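Local atomic coordinates of prophenoloxidase b (Marsupenaeus japonicus, PDB entry 3WKY), a protein that is the inactive precursor of a type 3 copper phenoloxidase, which once activated probably hydroxylates monophenols and oxidises o-diphenols at a dicopper centre. Residues A[415-418]-A[419-422]; A[326-329]-A[330-333]; A[405-408]-A[409-412]; A[517-520]-A[521-524]. One frame throughout, in Å; residues are numbered along the deposited sequence. Where two conformers were deposited one is given.

Contact 1 of 4, residues A[415-418]-A[419-422]; sequences TPRQ and LSGN. With NAG (2-acetamido-2-deoxy-beta-D-glucopyranose), chain E.
Arg417 reaches Ser420 because its CG lies beside its own carbonyl carbon (chi1 -175°) and the chain then bends at chi2, while Ser420 sets OG between its backbone N and carbonyl carbon (chi1 65°). Both residues have a second conformer, so their side-chain contacts are provisional. In the conformer described, Arg417 NH2 comes to 3.0 Å from Ser420 OG, which sits at the guanidinium edge, near its plane. The same OG donates to Arg417 O over 3.1 Å, arriving 33° out of the carbonyl plane. A water donates to both Arg417 O and Ser420 O. Arg417 NH1 makes a weak bond to O3 of the N-acetylglucosamine (2.7 Å), whose C1 is joined covalently to Asn422 ND2; Lys499 holds the same sugar.

At the other end Thr415 and Gln418 form a capping box: Gln418 N donates to Thr415 OG1 (3.1 Å), and Thr415 N meets a lone pair of Gln418 OE1 in the carbonyl plane (3.0 Å). Leu419 N to Pro416 O (3.1 Å) is joined by weaker backbone bonds from Leu419 N and Ser420 N. The reciprocal bonds of the box cap this loosely bonded turn, whereas the alternate conformers suggest a less fixed sugar-facing end.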
loop_
_atom_site.group_PDB
_atom_site.type_symbol
_atom_site.label_atom_id
_atom_site.label_comp_id
_atom_site.label_asym_id
_atom_site.label_seq_id
_atom_site.Cartn_x
_atom_site.Cartn_y
_atom_site.Cartn_z
ATOM N N THR A 415 -16.124 -10.266 -46.103
ATOM C CA THR A 415 -16.447 -11.478 -46.882
ATOM C C THR A 415 -15.581 -11.550 -48.137
ATOM O O THR A 415 -14.954 -10.556 -48.513
ATOM C CB THR A 415 -17.926 -11.484 -47.304
ATOM O OG1 THR A 415 -18.164 -10.409 -48.224
ATOM C CG2 THR A 415 -18.831 -11.337 -46.078
ATOM N N PRO A 416 -15.527 -12.729 -48.794
ATOM C CA PRO A 416 -14.785 -12.804 -50.058
ATOM C C PRO A 416 -15.246 -11.741 -51.050
ATOM O O PRO A 416 -14.418 -11.101 -51.702
ATOM C CB PRO A 416 -15.128 -14.206 -50.570
ATOM C CG PRO A 416 -15.306 -15.006 -49.307
ATOM C CD PRO A 416 -15.933 -14.064 -48.309
ATOM N N ARG A 417 -16.550 -11.533 -51.145
ATOM C CA ARG A 417 -17.095 -10.542 -52.066
ATOM C C ARG A 417 -16.652 -9.129 -51.691
ATOM O O ARG A 417 -16.387 -8.300 -52.561
ATOM C CB ARG A 417 -18.623 -10.623 -52.097
ATOM C CG ARG A 417 -19.274 -9.713 -53.127
ATOM C CD ARG A 417 -18.856 -10.107 -54.544
ATOM N NE ARG A 417 -19.342 -9.163 -55.548
ATOM C CZ ARG A 417 -18.629 -8.151 -56.037
ATOM N NH1 ARG A 417 -19.161 -7.345 -56.945
ATOM N NH2 ARG A 417 -17.387 -7.939 -55.615
ATOM N N GLN A 418 -16.573 -8.847 -50.387
ATOM C CA GLN A 418 -16.153 -7.521 -49.944
ATOM C C GLN A 418 -14.678 -7.242 -50.224
ATOM O O GLN A 418 -14.247 -6.085 -50.168
ATOM C CB GLN A 418 -16.448 -7.314 -48.439
ATOM C CG GLN A 418 -17.923 -7.101 -48.119
ATOM C CD GLN A 418 -18.152 -6.940 -46.631
ATOM O OE1 GLN A 418 -17.649 -7.731 -45.837
ATOM N NE2 GLN A 418 -18.912 -5.926 -46.250
ATOM N N LEU A 419 -13.905 -8.289 -50.520
ATOM C CA LEU A 419 -12.466 -8.133 -50.748
ATOM C C LEU A 419 -12.071 -8.415 -52.203
ATOM O O LEU A 419 -10.937 -8.168 -52.596
ATOM C CB LEU A 419 -11.658 -9.072 -49.852
ATOM C CG LEU A 419 -11.760 -8.805 -48.348
ATOM C CD1 LEU A 419 -11.008 -9.892 -47.589
ATOM C CD2 LEU A 419 -11.187 -7.431 -48.033
ATOM N N SER A 420 -13.010 -8.947 -52.969
ATOM C CA SER A 420 -12.708 -9.353 -54.343
ATOM C C SER A 420 -12.565 -8.142 -55.266
ATOM O O SER A 420 -13.087 -7.064 -54.997
ATOM C CB SER A 420 -13.782 -10.302 -54.873
ATOM O OG SER A 420 -15.030 -9.641 -54.975
ATOM N N GLY A 421 -11.825 -8.326 -56.358
ATOM C CA GLY A 421 -11.601 -7.241 -57.302
ATOM C C GLY A 421 -11.275 -7.773 -58.689
ATOM O O GLY A 421 -10.777 -8.890 -58.819
ATOM N N ASN A 422 -11.536 -6.970 -59.718
ATOM C CA ASN A 422 -11.281 -7.394 -61.098
ATOM C C ASN A 422 -9.814 -7.244 -61.504
ATOM O O ASN A 422 -9.355 -7.887 -62.452
ATOM C CB ASN A 422 -12.172 -6.603 -62.067
ATOM C CG ASN A 422 -13.626 -7.045 -62.025
ATOM O OD1 ASN A 422 -13.945 -8.188 -62.342
ATOM N ND2 ASN A 422 -14.513 -6.137 -61.644
HETATM C C1 NAG E . -15.851 -6.639 -61.850
HETATM C C2 NAG E . -16.584 -6.962 -60.535
HETATM C C3 NAG E . -18.096 -6.704 -60.515
HETATM C C4 NAG E . -18.596 -5.739 -61.582
HETATM C C5 NAG E . -17.913 -6.056 -62.895
HETATM C C6 NAG E . -18.482 -5.204 -64.026
HETATM C C7 NAG E . -15.415 -8.822 -59.424
HETATM C C8 NAG E . -14.663 -10.028 -59.910
HETATM N N2 NAG E . -16.389 -8.370 -60.214
HETATM O O3 NAG E . -18.450 -6.192 -59.249
HETATM O O4 NAG E . -19.992 -5.865 -61.737
HETATM O O5 NAG E . -16.549 -5.767 -62.719
HETATM O O6 NAG E . -18.401 -3.841 -63.669
HETATM O O7 NAG E . -15.116 -8.317 -58.341
HETATM O O HOH W 1 -15.129 -6.167 -53.418
#

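Contact 2 of 4, residues A[326-329]-A[330-333]; sequences NPEV and GEDY
Pro327 lies over one face of the Tyr333 ring, the proline CG being 4.1 Å from the Tyr333 ring centroid and 13° off its normal, a CH-pi contact displaced toward the rim of the ring. Glu328 and Glu331 are turned differently, their side chains running at a slant to each other with carboxylate planes 57° apart. Glu331 extends fully from chi1 -176°, which takes OE1 back to the start of the turn; there it accepts from Glu328 N at 2.9 Å through its anti lone pair. The return bond, Glu331 N to Glu328 O at 3.0 Å, closes a type II beta turn from Glu328 to Glu331, with Gly330 at its third position in a positive-phi conformation. Backbone and side-chain bonds therefore brace the same turn twice. OE1 of Glu328 stays 4.7 Å from OE1 of Glu331, and a salt bridge from Arg322 to Glu331 OE1 probably offsets the repulsion of these like charges.

Outward from the turn, Tyr333 OH bonds to Pro629 O, and Val329 packs on Glu681 of the second subunit. The turn bridges strand 320-322, which carries Arg322, and helix 334-343, which Tyr333 precedes as N-cap.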
loop_
_atom_site.group_PDB
_atom_site.type_symbol
_atom_site.label_atom_id
_atom_site.label_comp_id
_atom_site.label_asym_id
_atom_site.label_seq_id
_atom_site.Cartn_x
_atom_site.Cartn_y
_atom_site.Cartn_z
ATOM N N ASN A 326 -20.911 -2.519 -41.592
ATOM C CA ASN A 326 -21.580 -3.003 -42.815
ATOM C C ASN A 326 -22.971 -2.347 -42.875
ATOM O O ASN A 326 -23.983 -3.039 -42.770
ATOM C CB ASN A 326 -21.811 -4.525 -42.764
ATOM C CG ASN A 326 -20.536 -5.361 -42.929
ATOM O OD1 ASN A 326 -19.551 -4.944 -43.539
ATOM N ND2 ASN A 326 -20.580 -6.585 -42.403
ATOM N N PRO A 327 -23.041 -1.014 -43.001
ATOM C CA PRO A 327 -24.360 -0.397 -42.819
ATOM C C PRO A 327 -25.293 -0.575 -44.023
ATOM O O PRO A 327 -24.831 -0.840 -45.128
ATOM C CB PRO A 327 -24.027 1.087 -42.674
ATOM C CG PRO A 327 -22.777 1.260 -43.472
ATOM C CD PRO A 327 -22.002 -0.017 -43.325
ATOM N N GLU A 328 -26.591 -0.428 -43.788
ATOM C CA GLU A 328 -27.557 -0.284 -44.872
ATOM C C GLU A 328 -27.336 1.071 -45.520
ATOM O O GLU A 328 -26.728 1.964 -44.922
ATOM C CB GLU A 328 -28.981 -0.345 -44.321
ATOM C CG GLU A 328 -29.367 -1.690 -43.730
ATOM C CD GLU A 328 -30.718 -1.651 -43.050
ATOM O OE1 GLU A 328 -31.401 -0.615 -43.150
ATOM O OE2 GLU A 328 -31.094 -2.654 -42.411
ATOM N N VAL A 329 -27.823 1.233 -46.744
ATOM C CA VAL A 329 -27.834 2.552 -47.360
ATOM C C VAL A 329 -28.605 3.507 -46.455
ATOM O O VAL A 329 -29.701 3.177 -45.982
ATOM C CB VAL A 329 -28.458 2.509 -48.777
ATOM C CG1 VAL A 329 -28.671 3.920 -49.322
ATOM C CG2 VAL A 329 -27.564 1.700 -49.707
ATOM N N GLY A 330 -28.005 4.659 -46.166
ATOM C CA GLY A 330 -28.618 5.636 -45.279
ATOM C C GLY A 330 -28.384 5.419 -43.782
ATOM O O GLY A 330 -28.829 6.224 -42.967
ATOM N N GLU A 331 -27.711 4.334 -43.413
ATOM C CA GLU A 331 -27.409 4.069 -41.999
ATOM C C GLU A 331 -26.023 4.608 -41.656
ATOM O O GLU A 331 -25.127 4.594 -42.495
ATOM C CB GLU A 331 -27.480 2.564 -41.716
ATOM C CG GLU A 331 -27.276 2.178 -40.254
ATOM C CD GLU A 331 -27.409 0.681 -40.014
ATOM O OE1 GLU A 331 -27.276 -0.103 -40.981
ATOM O OE2 GLU A 331 -27.653 0.282 -38.856
ATOM N N ASP A 332 -25.833 5.091 -40.430
ATOM C CA ASP A 332 -24.511 5.579 -40.042
ATOM C C ASP A 332 -23.554 4.397 -39.848
ATOM O O ASP A 332 -23.993 3.264 -39.617
ATOM C CB ASP A 332 -24.615 6.372 -38.737
ATOM C CG ASP A 332 -23.525 7.420 -38.610
ATOM O OD1 ASP A 332 -22.531 7.358 -39.376
ATOM O OD2 ASP A 332 -23.671 8.304 -37.746
ATOM N N TYR A 333 -22.252 4.657 -39.944
ATOM C CA TYR A 333 -21.246 3.640 -39.661
ATOM C C TYR A 333 -21.049 3.536 -38.150
ATOM O O TYR A 333 -20.989 4.559 -37.459
ATOM C CB TYR A 333 -19.901 4.033 -40.276
ATOM C CG TYR A 333 -19.883 4.081 -41.792
ATOM C CD1 TYR A 333 -20.502 5.125 -42.482
ATOM C CD2 TYR A 333 -19.237 3.101 -42.524
ATOM C CE1 TYR A 333 -20.490 5.175 -43.866
ATOM C CE2 TYR A 333 -19.216 3.145 -43.914
ATOM C CZ TYR A 333 -19.845 4.188 -44.572
ATOM O OH TYR A 333 -19.823 4.239 -45.954
#

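Contact 3 of 4, residues A[405-408]-A[409-412]; sequences HRYK and LTQP
His405 meets Leu409 one helical turn later, offering a ring face to the leucine branch point: Leu409 CG stands 3.8 Å from the centroid of the His405 ring and 23° off the ring normal, a CH-pi contact offset toward the rim. The two methyls of Leu409 overhang the NE2 side of the ring, CD1 coming 3.4 Å from His405 NE2, while Leu409 N bonds to His405 O (2.9 Å). Arg406 turns away to Asp309, although its carbonyl oxygen still touches the methyl of Thr410. At Tyr407 the carbonyl oxygen accepts twice. Thr410 OG1 donates in the carbonyl plane, on a lone pair, at a short 2.5 Å to Tyr407 O, and Thr410 N donates to the same oxygen. Chi1 of Thr410 at 63° turns its hydroxyl back toward this oxygen, and Gln411 NE2 donates to the same OG1 at 3.0 Å. The Gln411 amide, its plane tilted 20° from the Tyr407 ring, approaches obliquely, with Gln411 CD 3.3 Å from Tyr407 OH. Asp325 meets both ends, OD1 bonded to Tyr407 OH and backbone N donating to Gln411 OE1. Lys408 sends its amine to Glu637 and Asp325; its carbonyl takes Gln411 N (3.0 Å) and a water that also donates to Gln411 O.

The change from i-to-i-4 to i-to-i-3 bonding marks the C-terminal end of helix 391-409, which further back contributes Phe393 and His397 to the type 3 dicopper pocket.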
loop_
_atom_site.group_PDB
_atom_site.type_symbol
_atom_site.label_atom_id
_atom_site.label_comp_id
_atom_site.label_asym_id
_atom_site.label_seq_id
_atom_site.Cartn_x
_atom_site.Cartn_y
_atom_site.Cartn_z
ATOM N N HIS A 405 -10.443 0.064 -31.444
ATOM C CA HIS A 405 -10.077 -1.298 -31.875
ATOM C C HIS A 405 -10.999 -2.312 -31.198
ATOM O O HIS A 405 -11.378 -3.318 -31.801
ATOM C CB HIS A 405 -8.600 -1.587 -31.549
ATOM C CG HIS A 405 -8.152 -2.971 -31.907
ATOM N ND1 HIS A 405 -8.091 -3.419 -33.210
ATOM C CD2 HIS A 405 -7.731 -4.002 -31.135
ATOM C CE1 HIS A 405 -7.658 -4.668 -33.225
ATOM N NE2 HIS A 405 -7.424 -5.043 -31.980
ATOM N N ARG A 406 -11.370 -2.048 -29.944
ATOM C CA ARG A 406 -12.355 -2.892 -29.268
ATOM C C ARG A 406 -13.618 -2.969 -30.112
ATOM O O ARG A 406 -14.187 -4.052 -30.313
ATOM C CB ARG A 406 -12.716 -2.326 -27.893
ATOM C CG ARG A 406 -13.652 -3.227 -27.071
ATOM C CD ARG A 406 -14.173 -2.463 -25.836
ATOM N NE ARG A 406 -14.947 -3.318 -24.932
ATOM C CZ ARG A 406 -14.496 -3.773 -23.763
ATOM N NH1 ARG A 406 -13.271 -3.462 -23.340
ATOM N NH2 ARG A 406 -15.275 -4.539 -23.012
ATOM N N TYR A 407 -14.055 -1.819 -30.612
ATOM C CA TYR A 407 -15.225 -1.807 -31.467
ATOM C C TYR A 407 -14.930 -2.545 -32.791
ATOM O O TYR A 407 -15.729 -3.389 -33.232
ATOM C CB TYR A 407 -15.756 -0.385 -31.722
ATOM C CG TYR A 407 -16.694 -0.435 -32.908
ATOM C CD1 TYR A 407 -17.985 -0.935 -32.769
ATOM C CD2 TYR A 407 -16.257 -0.082 -34.186
ATOM C CE1 TYR A 407 -18.833 -1.050 -33.888
ATOM C CE2 TYR A 407 -17.092 -0.191 -35.287
ATOM C CZ TYR A 407 -18.375 -0.673 -35.133
ATOM O OH TYR A 407 -19.210 -0.790 -36.238
ATOM N N LYS A 408 -13.798 -2.246 -33.425
ATOM C CA LYS A 408 -13.502 -2.912 -34.709
ATOM C C LYS A 408 -13.538 -4.431 -34.588
ATOM O O LYS A 408 -14.026 -5.121 -35.483
ATOM C CB LYS A 408 -12.160 -2.463 -35.294
ATOM C CG LYS A 408 -12.131 -1.011 -35.788
ATOM C CD LYS A 408 -12.988 -0.833 -37.053
ATOM C CE LYS A 408 -12.796 0.573 -37.653
ATOM N NZ LYS A 408 -13.531 0.703 -38.970
ATOM N N LEU A 409 -13.027 -4.958 -33.478
ATOM C CA LEU A 409 -12.997 -6.409 -33.288
ATOM C C LEU A 409 -14.390 -7.048 -33.204
ATOM O O LEU A 409 -14.541 -8.258 -33.424
ATOM C CB LEU A 409 -12.154 -6.779 -32.058
ATOM C CG LEU A 409 -10.641 -6.597 -32.202
ATOM C CD1 LEU A 409 -9.925 -7.027 -30.919
ATOM C CD2 LEU A 409 -10.089 -7.355 -33.426
ATOM N N THR A 410 -15.413 -6.254 -32.898
ATOM C CA THR A 410 -16.771 -6.804 -32.846
ATOM C C THR A 410 -17.349 -7.017 -34.246
ATOM O O THR A 410 -18.396 -7.639 -34.397
ATOM C CB THR A 410 -17.756 -5.912 -32.075
ATOM O OG1 THR A 410 -17.886 -4.647 -32.739
ATOM C CG2 THR A 410 -17.285 -5.698 -30.623
ATOM N N GLN A 411 -16.678 -6.484 -35.255
ATOM C CA GLN A 411 -17.207 -6.559 -36.620
ATOM C C GLN A 411 -16.814 -7.858 -37.295
ATOM O O GLN A 411 -15.714 -8.383 -37.068
ATOM C CB GLN A 411 -16.740 -5.345 -37.429
ATOM C CG GLN A 411 -17.241 -4.034 -36.803
ATOM C CD GLN A 411 -18.742 -4.041 -36.618
ATOM O OE1 GLN A 411 -19.486 -4.005 -37.598
ATOM N NE2 GLN A 411 -19.204 -4.109 -35.359
ATOM N N PRO A 412 -17.719 -8.398 -38.123
ATOM C CA PRO A 412 -17.374 -9.640 -38.829
ATOM C C PRO A 412 -16.278 -9.385 -39.846
ATOM O O PRO A 412 -16.202 -8.282 -40.395
ATOM C CB PRO A 412 -18.680 -10.025 -39.546
ATOM C CG PRO A 412 -19.417 -8.744 -39.733
ATOM C CD PRO A 412 -19.053 -7.885 -38.488
HETATM O O HOH W 2 -13.251 -7.218 -37.072
#

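Contact 4 of 4, residues A[517-520]-A[521-524]; sequences KMNY and ASLL
Tyr520 leaves the backbone with its CG anti to N (chi1 180°) and lies alongside the first turn of helix 520-523, where its far half meets Leu524. CB, CG and CD1 pass close to the backbone of Ala521, with CD1 3.5 Å from Ala521 N at a slant to the ring. CE1 is the first atom to touch the far residue, 3.7 Å from Leu524 CD2. CZ follows at 3.9 Å from the same methyl, as does OH, so Leu524 CD2 tracks along the outer ring. The hydroxyl then finds its hydrogen-bond acceptor elsewhere, in Arg638 O, while the ring also meets Phe648. Tyr520 O in turn accepts from Leu524 N at 3.2 Å.

This turn opens with an N-cap in the immunoglobulin-like domain of the hemocyanin family. Asn519 holds chi1 at 65°, turning OD1 back over the helix start, where it accepts from Ser522 N at 2.9 Å, the approach being nearly end-on to the amide oxygen (161°). Asn519 O receives Leu523 N at 3.0 Å, so both oxygens of the cap residue serve the first turn. A water accepts from Asn519 N and donates to Ser522 OG, linking the cap to the helix on its polar side.

Met518, just ahead of the cap, covers the apolar side: its CB lies 3.7 Å from Leu523 CD2, and its CE reaches the same methyl more loosely. Both residues also rest against strand 501-509, Met518 on Pro509 and Leu523 on Ala508.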
loop_
_atom_site.group_PDB
_atom_site.type_symbol
_atom_site.label_atom_id
_atom_site.label_comp_id
_atom_site.label_asym_id
_atom_site.label_seq_id
_atom_site.Cartn_x
_atom_site.Cartn_y
_atom_site.Cartn_z
ATOM N N LYS A 517 8.205 -11.685 -35.588
ATOM C CA LYS A 517 7.326 -11.274 -36.682
ATOM C C LYS A 517 5.918 -11.020 -36.179
ATOM O O LYS A 517 5.302 -11.888 -35.559
ATOM C CB LYS A 517 7.272 -12.338 -37.778
ATOM C CG LYS A 517 8.390 -12.243 -38.786
ATOM C CD LYS A 517 8.056 -13.065 -40.031
ATOM C CE LYS A 517 9.169 -14.036 -40.361
ATOM N NZ LYS A 517 9.598 -14.788 -39.147
ATOM N N MET A 518 5.401 -9.826 -36.435
ATOM C CA MET A 518 4.047 -9.526 -36.006
ATOM C C MET A 518 3.029 -10.267 -36.867
ATOM O O MET A 518 3.134 -10.281 -38.100
ATOM C CB MET A 518 3.812 -8.016 -36.000
ATOM C CG MET A 518 4.539 -7.328 -34.847
ATOM S SD MET A 518 3.949 -5.648 -34.587
ATOM C CE MET A 518 4.924 -4.727 -35.786
ATOM N N ASN A 519 2.073 -10.922 -36.212
ATOM C CA ASN A 519 1.000 -11.609 -36.923
ATOM C C ASN A 519 -0.048 -10.617 -37.425
ATOM O O ASN A 519 0.074 -9.416 -37.173
ATOM C CB ASN A 519 0.378 -12.732 -36.075
ATOM C CG ASN A 519 -0.332 -12.224 -34.818
ATOM O OD1 ASN A 519 -0.521 -11.021 -34.613
ATOM N ND2 ASN A 519 -0.752 -13.165 -33.973
ATOM N N TYR A 520 -1.054 -11.111 -38.143
ATOM C CA TYR A 520 -2.109 -10.256 -38.672
ATOM C C TYR A 520 -2.787 -9.438 -37.570
ATOM O O TYR A 520 -2.993 -8.235 -37.724
ATOM C CB TYR A 520 -3.155 -11.084 -39.440
ATOM C CG TYR A 520 -4.289 -10.258 -40.012
ATOM C CD1 TYR A 520 -5.363 -9.867 -39.225
ATOM C CD2 TYR A 520 -4.285 -9.869 -41.359
ATOM C CE1 TYR A 520 -6.396 -9.107 -39.743
ATOM C CE2 TYR A 520 -5.316 -9.105 -41.886
ATOM C CZ TYR A 520 -6.364 -8.727 -41.077
ATOM O OH TYR A 520 -7.404 -7.978 -41.584
ATOM N N ALA A 521 -3.162 -10.095 -36.478
ATOM C CA ALA A 521 -3.865 -9.412 -35.387
ATOM C C ALA A 521 -3.068 -8.244 -34.794
ATOM O O ALA A 521 -3.633 -7.183 -34.495
ATOM C CB ALA A 521 -4.251 -10.413 -34.295
ATOM N N SER A 522 -1.769 -8.440 -34.611
ATOM C CA SER A 522 -0.918 -7.391 -34.050
ATOM C C SER A 522 -0.691 -6.264 -35.044
ATOM O O SER A 522 -0.611 -5.100 -34.658
ATOM C CB SER A 522 0.432 -7.967 -33.609
ATOM O OG SER A 522 0.243 -8.969 -32.625
ATOM N N LEU A 523 -0.585 -6.610 -36.327
ATOM C CA LEU A 523 -0.348 -5.600 -37.351
ATOM C C LEU A 523 -1.512 -4.630 -37.507
ATOM O O LEU A 523 -1.315 -3.495 -37.935
ATOM C CB LEU A 523 -0.024 -6.268 -38.704
ATOM C CG LEU A 523 1.346 -6.941 -38.780
ATOM C CD1 LEU A 523 1.470 -7.768 -40.086
ATOM C CD2 LEU A 523 2.440 -5.902 -38.732
ATOM N N LEU A 524 -2.726 -5.065 -37.174
ATOM C CA LEU A 524 -3.882 -4.162 -37.218
ATOM C C LEU A 524 -3.652 -2.878 -36.421
ATOM O O LEU A 524 -4.194 -1.825 -36.757
ATOM C CB LEU A 524 -5.141 -4.838 -36.675
ATOM C CG LEU A 524 -5.741 -5.998 -37.462
ATOM C CD1 LEU A 524 -6.979 -6.522 -36.746
ATOM C CD2 LEU A 524 -6.092 -5.559 -38.884
HETATM O O HOH W 3 2.284 -10.841 -33.268
#

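From the N terminus the order is contact 2 (326-333), contact 3 (405-412), contact 1 (415-422) and contact 4 (517-524). Each closes only a short local turn, and they follow in series, none nesting or crossing. Contact 2 leads into helix 334-343, contact 3 ends helix 391-409, contact 1 covers the short helix before strand 424-432, and contact 4 starts helix 520-523. In space, Asn326 OD1 of contact 2 lies 3.0 Å from Gln418 NE2 of contact 1, a probable hydrogen bond that links the copper-containing and immunoglobulin-like regions. Asn326 also packs on Pro412 of contact 3, and His405 CE1 of contact 3 meets Leu524 CD1 of contact 4 at 4.0 Å.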